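DNA replication and repair protein RecF (Caldanaerobacter subterraneus subsp. tengcongensis, PDB 5Z69) binds ATP as an ABC-type ATPase and serves as a recombination mediator of the RecFOR DNA repair pathway, probably acting on single-stranded DNA. Local coordinates at residues Ala49-Leu52 with Leu53-Arg57; Glu209-Lys212 with Asn213-Lys217; Ile246-Lys249 with Leu250-Arg253. All coordinates share one frame; numbering follows the deposited sequence.

Contact 1 of 3, residues Ala49-Leu52 with Leu53-Arg57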
loop_
_atom_site.group_PDB
_atom_site.type_symbol
_atom_site.label_atom_id
_atom_site.label_comp_id
_atom_site.label_asym_id
_atom_site.label_seq_id
_atom_site.Cartn_x
_atom_site.Cartn_y
_atom_site.Cartn_z
ATOM N N ALA A 49 -19.988 -13.928 26.184
ATOM C CA ALA A 49 -19.679 -13.907 27.613
ATOM C C ALA A 49 -18.377 -14.661 27.900
ATOM O O ALA A 49 -17.552 -14.222 28.700
ATOM C CB ALA A 49 -20.839 -14.495 28.419
ATOM N N ILE A 50 -18.182 -15.796 27.246
ATOM C CA ILE A 50 -16.948 -16.552 27.440
ATOM C C ILE A 50 -15.736 -15.794 26.900
ATOM O O ILE A 50 -14.721 -15.693 27.580
ATOM C CB ILE A 50 -17.034 -17.927 26.784
ATOM C CG1 ILE A 50 -18.146 -18.717 27.461
ATOM C CG2 ILE A 50 -15.696 -18.656 26.917
ATOM C CD1 ILE A 50 -18.665 -19.879 26.656
ATOM N N ARG A 51 -15.849 -15.233 25.696
ATOM C CA ARG A 51 -14.751 -14.478 25.084
ATOM C C ARG A 51 -14.409 -13.197 25.853
ATOM O O ARG A 51 -13.261 -12.727 25.837
ATOM C CB ARG A 51 -15.112 -14.150 23.635
ATOM C CG ARG A 51 -14.074 -13.337 22.876
ATOM C CD ARG A 51 -12.771 -14.081 22.655
ATOM N NE ARG A 51 -11.918 -13.340 21.723
ATOM C CZ ARG A 51 -10.622 -13.558 21.518
ATOM N NH1 ARG A 51 -9.982 -14.526 22.168
ATOM N NH2 ARG A 51 -9.962 -12.796 20.649
ATOM N N LEU A 52 -15.403 -12.637 26.538
ATOM C CA LEU A 52 -15.196 -11.480 27.411
ATOM C C LEU A 52 -14.117 -11.720 28.480
ATOM O O LEU A 52 -13.342 -10.814 28.828
ATOM C CB LEU A 52 -16.523 -11.107 28.090
ATOM C CG LEU A 52 -16.498 -10.011 29.164
ATOM C CD1 LEU A 52 -16.475 -8.642 28.461
ATOM C CD2 LEU A 52 -17.706 -10.131 30.114
ATOM N N LEU A 53 -14.100 -12.938 29.028
ATOM C CA LEU A 53 -13.130 -13.343 30.057
ATOM C C LEU A 53 -11.698 -13.354 29.505
ATOM O O LEU A 53 -10.744 -13.240 30.273
ATOM C CB LEU A 53 -13.482 -14.736 30.650
ATOM C CG LEU A 53 -14.623 -14.913 31.672
ATOM C CD1 LEU A 53 -15.763 -14.263 31.112
ATOM C CD2 LEU A 53 -15.032 -16.347 31.837
ATOM N N SER A 54 -11.548 -13.461 28.182
ATOM C CA SER A 54 -10.224 -13.419 27.542
ATOM C C SER A 54 -9.795 -12.003 27.175
ATOM O O SER A 54 -8.647 -11.610 27.377
ATOM C CB SER A 54 -10.200 -14.262 26.261
ATOM O OG SER A 54 -10.304 -15.642 26.517
ATOM N N MET A 55 -10.720 -11.240 26.613
ATOM C CA MET A 55 -10.365 -9.958 26.011
ATOM C C MET A 55 -10.871 -8.714 26.755
ATOM O O MET A 55 -10.393 -7.600 26.510
ATOM C CB MET A 55 -10.888 -9.924 24.581
ATOM C CG MET A 55 -10.362 -11.067 23.702
ATOM S SD MET A 55 -8.557 -11.093 23.636
ATOM C CE MET A 55 -8.287 -9.638 22.622
ATOM N N GLY A 56 -11.838 -8.887 27.643
ATOM C CA GLY A 56 -12.405 -7.734 28.316
ATOM C C GLY A 56 -13.264 -6.862 27.404
ATOM O O GLY A 56 -13.494 -5.690 27.687
ATOM N N ARG A 57 -13.746 -7.436 26.308
ATOM C CA ARG A 57 -14.647 -6.710 25.412
ATOM C C ARG A 57 -15.481 -7.690 24.600
ATOM O O ARG A 57 -15.237 -8.910 24.645
ATOM C CB ARG A 57 -13.862 -5.801 24.461
ATOM C CG ARG A 57 -13.054 -6.607 23.474
ATOM C CD ARG A 57 -12.197 -5.708 22.619
ATOM N NE ARG A 57 -11.331 -6.501 21.757
ATOM C CZ ARG A 57 -10.506 -5.992 20.854
ATOM N NH1 ARG A 57 -10.432 -4.680 20.687
ATOM N NH2 ARG A 57 -9.759 -6.802 20.117
#

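Contact 2 of 3, residues Glu209-Lys212 with Asn213-Lys217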
loop_
_atom_site.group_PDB
_atom_site.type_symbol
_atom_site.label_atom_id
_atom_site.label_comp_id
_atom_site.label_asym_id
_atom_site.label_seq_id
_atom_site.Cartn_x
_atom_site.Cartn_y
_atom_site.Cartn_z
ATOM N N GLU A 209 5.599 -11.903 9.629
ATOM C CA GLU A 209 6.521 -12.968 9.201
ATOM C C GLU A 209 6.002 -14.321 9.604
ATOM O O GLU A 209 5.862 -15.205 8.773
ATOM C CB GLU A 209 7.899 -12.809 9.843
ATOM C CG GLU A 209 8.854 -11.807 9.183
ATOM C CD GLU A 209 10.263 -11.951 9.736
ATOM O OE1 GLU A 209 10.809 -10.948 10.253
ATOM O OE2 GLU A 209 10.812 -13.076 9.644
ATOM N N LYS A 210 5.733 -14.491 10.900
ATOM C CA LYS A 210 5.193 -15.759 11.391
ATOM C C LYS A 210 3.840 -16.057 10.776
ATOM O O LYS A 210 3.556 -17.199 10.423
ATOM C CB LYS A 210 5.083 -15.741 12.912
ATOM C CG LYS A 210 6.418 -15.708 13.588
ATOM C CD LYS A 210 6.287 -15.478 15.085
ATOM C CE LYS A 210 7.637 -15.612 15.768
ATOM N NZ LYS A 210 7.615 -15.060 17.138
ATOM N N LEU A 211 3.009 -15.026 10.637
ATOM C CA LEU A 211 1.688 -15.199 10.054
ATOM C C LEU A 211 1.806 -15.753 8.632
ATOM O O LEU A 211 1.127 -16.712 8.273
ATOM C CB LEU A 211 0.913 -13.873 10.049
ATOM C CG LEU A 211 -0.502 -13.981 9.472
ATOM C CD1 LEU A 211 -1.278 -14.985 10.316
ATOM C CD2 LEU A 211 -1.237 -12.641 9.427
ATOM N N LYS A 212 2.681 -15.161 7.829
ATOM C CA LYS A 212 2.844 -15.612 6.445
ATOM C C LYS A 212 3.321 -17.079 6.376
ATOM O O LYS A 212 2.730 -17.888 5.661
ATOM C CB LYS A 212 3.802 -14.675 5.700
ATOM C CG LYS A 212 3.793 -14.815 4.175
ATOM C CD LYS A 212 4.888 -15.737 3.692
ATOM C CE LYS A 212 6.257 -15.213 4.095
ATOM N NZ LYS A 212 6.699 -15.727 5.422
ATOM N N ASN A 213 4.358 -17.428 7.136
ATOM C CA ASN A 213 4.830 -18.818 7.210
ATOM C C ASN A 213 3.734 -19.826 7.536
ATOM O O ASN A 213 3.573 -20.834 6.847
ATOM C CB ASN A 213 5.923 -18.983 8.269
ATOM C CG ASN A 213 7.150 -18.150 7.994
ATOM O OD1 ASN A 213 7.469 -17.844 6.845
ATOM N ND2 ASN A 213 7.861 -17.784 9.059
ATOM N N SER A 214 3.005 -19.563 8.617
ATOM C CA SER A 214 1.974 -20.481 9.065
ATOM C C SER A 214 0.808 -20.535 8.086
ATOM O O SER A 214 0.272 -21.602 7.809
ATOM C CB SER A 214 1.468 -20.086 10.460
ATOM O OG SER A 214 0.583 -21.071 10.950
ATOM N N MET A 215 0.414 -19.385 7.560
ATOM C CA MET A 215 -0.697 -19.356 6.619
ATOM C C MET A 215 -0.352 -20.033 5.302
ATOM O O MET A 215 -1.226 -20.621 4.672
ATOM C CB MET A 215 -1.133 -17.930 6.306
ATOM C CG MET A 215 -1.870 -17.206 7.381
ATOM S SD MET A 215 -2.312 -15.598 6.702
ATOM C CE MET A 215 -3.832 -15.926 5.869
ATOM N N SER A 216 0.901 -19.902 4.868
ATOM C CA SER A 216 1.352 -20.544 3.627
ATOM C C SER A 216 1.271 -22.050 3.763
ATOM O O SER A 216 0.940 -22.755 2.810
ATOM C CB SER A 216 2.782 -20.140 3.276
ATOM O OG SER A 216 2.838 -18.812 2.809
ATOM N N LYS A 217 1.587 -22.534 4.960
ATOM C CA LYS A 217 1.494 -23.949 5.255
ATOM C C LYS A 217 0.035 -24.402 5.152
ATOM O O LYS A 217 -0.270 -25.362 4.457
ATOM C CB LYS A 217 2.079 -24.244 6.643
ATOM C CG LYS A 217 2.248 -25.722 6.994
ATOM C CD LYS A 217 1.015 -26.320 7.679
ATOM C CE LYS A 217 0.604 -25.526 8.918
ATOM N NZ LYS A 217 1.583 -25.610 10.043
HETATM O O HOH W 1 10.591 -16.046 8.050
#

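Contact 3 of 3, residues Ile246-Lys249 with Leu250-Arg253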
loop_
_atom_site.group_PDB
_atom_site.type_symbol
_atom_site.label_atom_id
_atom_site.label_comp_id
_atom_site.label_asym_id
_atom_site.label_seq_id
_atom_site.Cartn_x
_atom_site.Cartn_y
_atom_site.Cartn_z
ATOM N N ILE A 246 14.060 3.183 11.042
ATOM C CA ILE A 246 12.610 3.366 11.056
ATOM C C ILE A 246 12.223 4.570 11.896
ATOM O O ILE A 246 11.358 5.359 11.518
ATOM C CB ILE A 246 11.892 2.123 11.589
ATOM C CG1 ILE A 246 12.126 0.938 10.646
ATOM C CG2 ILE A 246 10.403 2.399 11.737
ATOM C CD1 ILE A 246 11.999 -0.412 11.345
ATOM N N ARG A 247 12.875 4.718 13.037
ATOM C CA ARG A 247 12.652 5.877 13.882
ATOM C C ARG A 247 12.881 7.178 13.110
ATOM O O ARG A 247 12.059 8.090 13.144
ATOM C CB ARG A 247 13.579 5.814 15.079
ATOM C CG ARG A 247 13.148 6.634 16.254
ATOM C CD ARG A 247 13.823 6.111 17.510
ATOM N NE ARG A 247 13.790 7.101 18.579
ATOM C CZ ARG A 247 14.215 6.872 19.818
ATOM N NH1 ARG A 247 14.146 7.832 20.732
ATOM N NH2 ARG A 247 14.704 5.684 20.143
ATOM N N GLU A 248 14.011 7.261 12.422
ATOM C CA GLU A 248 14.357 8.477 11.690
ATOM C C GLU A 248 13.361 8.763 10.572
ATOM O O GLU A 248 12.948 9.902 10.387
ATOM C CB GLU A 248 15.774 8.380 11.120
ATOM C CG GLU A 248 16.731 9.418 11.686
ATOM C CD GLU A 248 16.173 10.829 11.634
ATOM O OE1 GLU A 248 15.657 11.307 12.669
ATOM O OE2 GLU A 248 16.249 11.463 10.562
ATOM N N LYS A 249 12.969 7.727 9.838
ATOM C CA LYS A 249 11.997 7.906 8.767
ATOM C C LYS A 249 10.651 8.404 9.299
ATOM O O LYS A 249 10.070 9.340 8.738
ATOM C CB LYS A 249 11.826 6.602 7.978
ATOM C CG LYS A 249 13.099 6.202 7.198
ATOM C CD LYS A 249 12.856 5.119 6.139
ATOM C CE LYS A 249 12.654 5.717 4.739
ATOM N NZ LYS A 249 11.497 5.082 3.997
ATOM N N LEU A 250 10.179 7.803 10.395
ATOM C CA LEU A 250 8.912 8.184 11.013
ATOM C C LEU A 250 8.955 9.626 11.473
ATOM O O LEU A 250 8.011 10.382 11.257
ATOM C CB LEU A 250 8.572 7.267 12.212
ATOM C CG LEU A 250 8.174 5.816 11.921
ATOM C CD1 LEU A 250 7.902 5.041 13.231
ATOM C CD2 LEU A 250 6.963 5.752 10.994
ATOM N N LYS A 251 10.054 9.992 12.128
ATOM C CA LYS A 251 10.265 11.355 12.579
ATOM C C LYS A 251 10.329 12.348 11.382
ATOM O O LYS A 251 9.765 13.442 11.438
ATOM C CB LYS A 251 11.542 11.418 13.417
ATOM C CG LYS A 251 11.951 12.809 13.876
ATOM C CD LYS A 251 11.111 13.282 15.041
ATOM C CE LYS A 251 11.492 14.699 15.460
ATOM N NZ LYS A 251 10.965 15.729 14.521
ATOM N N ASN A 252 11.002 11.971 10.300
ATOM C CA ASN A 252 11.057 12.851 9.121
ATOM C C ASN A 252 9.669 13.058 8.519
ATOM O O ASN A 252 9.277 14.167 8.150
ATOM C CB ASN A 252 11.988 12.286 8.046
ATOM C CG ASN A 252 13.436 12.212 8.501
ATOM O OD1 ASN A 252 14.228 11.448 7.949
ATOM N ND2 ASN A 252 13.785 12.996 9.520
ATOM N N ARG A 253 8.927 11.964 8.428
ATOM C CA ARG A 253 7.588 12.006 7.893
ATOM C C ARG A 253 6.645 12.841 8.753
ATOM O O ARG A 253 5.826 13.561 8.203
ATOM C CB ARG A 253 7.073 10.580 7.714
ATOM C CG ARG A 253 7.871 9.843 6.673
ATOM C CD ARG A 253 7.557 8.368 6.579
ATOM N NE ARG A 253 8.182 7.827 5.380
ATOM C CZ ARG A 253 7.591 7.000 4.529
ATOM N NH1 ARG A 253 6.352 6.583 4.763
ATOM N NH2 ARG A 253 8.248 6.582 3.450
#

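Contact 1 of 3, residues Ala49-Leu52 with Leu53-Arg57
Arg51 and Met55 meet one turn apart near the end of helix 43-55 through their torsions: the arginine has CG beside its own carbonyl carbon and folds at chi2 (66°), while Met55 has CG beside its backbone N (chi1 -58°) and bends again at chi2 and chi3. The result is a methylene laid over a flat cation. Met55 CG sits 3.3 Å above the plane of the Arg51 guanidinium, over its centre, and Met55 SD follows toward one wing, 3.7 Å from Arg51 NH2. A flexible, apolar methionine suits this place, since it can cover the guanidinium face without competing for its N-H groups; Arg51 NH1 is hydrogen-bonded to Thr122 OG1. Ser54 OG is hydrogen-bonded to the same threonine hydroxyl and to Phe120 O, so a small polar residue is held next to the arginine.

The backbone tightens here. Arg51 O takes two donors, Ser54 N and Met55 N, each at 3.0 Å, the second meeting it almost head-on. Leu52 O receives Gly56 N at 2.7 Å, and Gly56, with phi 71°, turns the chain out of the helix, a conformation that a residue without a side chain adopts easily. The helix starts at the end of the predicted ATP-binding P-loop of this P-loop NTPase fold. Ile50 and Leu53 pack on Ile13 of strand 9-16, Leu52 lies against Phe75 and Val77 of strand 74-83, and Met55 rests on Ala146 and Val150 of helix 137-151.

Contact 2 of 3, residues Glu209-Lys212 with Asn213-Lys217
Lys212 and Asn213 join their side chains on the outer surface of the long alpha-helix 186-222, whose i to i+4 backbone bonds run unbroken here. Lys212 CB lies 3.2 Å from Asn213 N and CG remains near the same nitrogen; the chain then curls back along the helix, bending at its last three torsions. Its CD passes 3.8 Å from Ser216 OG, and its CE comes within 4.0 Å of Asn213 OD1. At the tip, NZ gives Asn213 OD1 a hydrogen bond of 2.7 Å, approaching from above the amide carbonyl plane (52° out of it), with a weak second bond to Glu209 O. A leucine in its place would probably leave Asn213 OD1 without its ammonium partner and the amide freer to turn. The lysine side chain also lies against Leu227 and Glu228 of strand 227-232, suiting a residue apolar along its chain and charged at its end.

On the buried side, Leu211 and Met215 cross with Leu211 CG 3.7 Å from Met215 SD, and both touch Ser304 of helix 291-313. Ser216 OG adds a second donor to Lys212 O, at 3.0 Å and 42° above the carbonyl plane, beside the bond from Ser216 N at 2.8 Å.

Contact 3 of 3, residues Ile246-Lys249 with Leu250-Arg253
Ile246 and Leu250 stand side by side on the inner face of helix 243-256, pointing the same way, with Ile246 CG2 3.9 Å from Leu250 CD1. Branched aliphatic residues suit this face, because both pack on Ile201 of helix 186-222, and Ile246 also meets Ala198. Leu250 CG lies 3.2 Å from Ile246 O, the acceptor of its own backbone N-H.

The outer face is polar and looser. There the side chains of Glu248 and Asn252, also one turn apart, are joined by one hydrogen bond, from Asn252 ND2 to Glu248 OE2 at 3.1 Å. It is bent, the N-H reaching the oxygen from above the carboxylate plane (39° out of it), and the two flat groups stand 73° apart. Glu248 has its chi1 at -117°, away from a staggered position, with a further bend at chi2 that brings the carboxylate back over the helix. Arg253 of the second subunit lies nearby and makes a long, weak ion pair with Glu248 OE2.

Along another flank Lys249 and Arg253 run side by side, with Lys249 NZ only 3.6 Å from Arg253 NH2. Their like charges are probably eased by backbone oxygens: Lys249 NZ is hydrogen-bonded to Ala235 O, and Arg253 NH1 weakly hydrogen-bonded to Ser234 O. The pattern is that of an amphipathic helix, apolar toward a neighbouring helix and charged toward solvent and the partner subunit.

Following the chain, the three contacts come in series, and none nests in or crosses another; each spans consecutive residues and so closes a turn of helix rather than a long loop. Contact 1 ends the helix that begins at the nucleotide-binding loop and joins it to the antiparallel sheet and to helix 137-151. Contact 2 lies about 27 Å away between centres, late in helix 186-222, which it ties to helix 291-313 and strand 227-232. After that strand comes contact 3, whose helix packs back on the earlier part of helix 186-222 near the second subunit. That long helix is therefore shared by contacts 2 and 3, although their nearest atoms are about 11 Å apart.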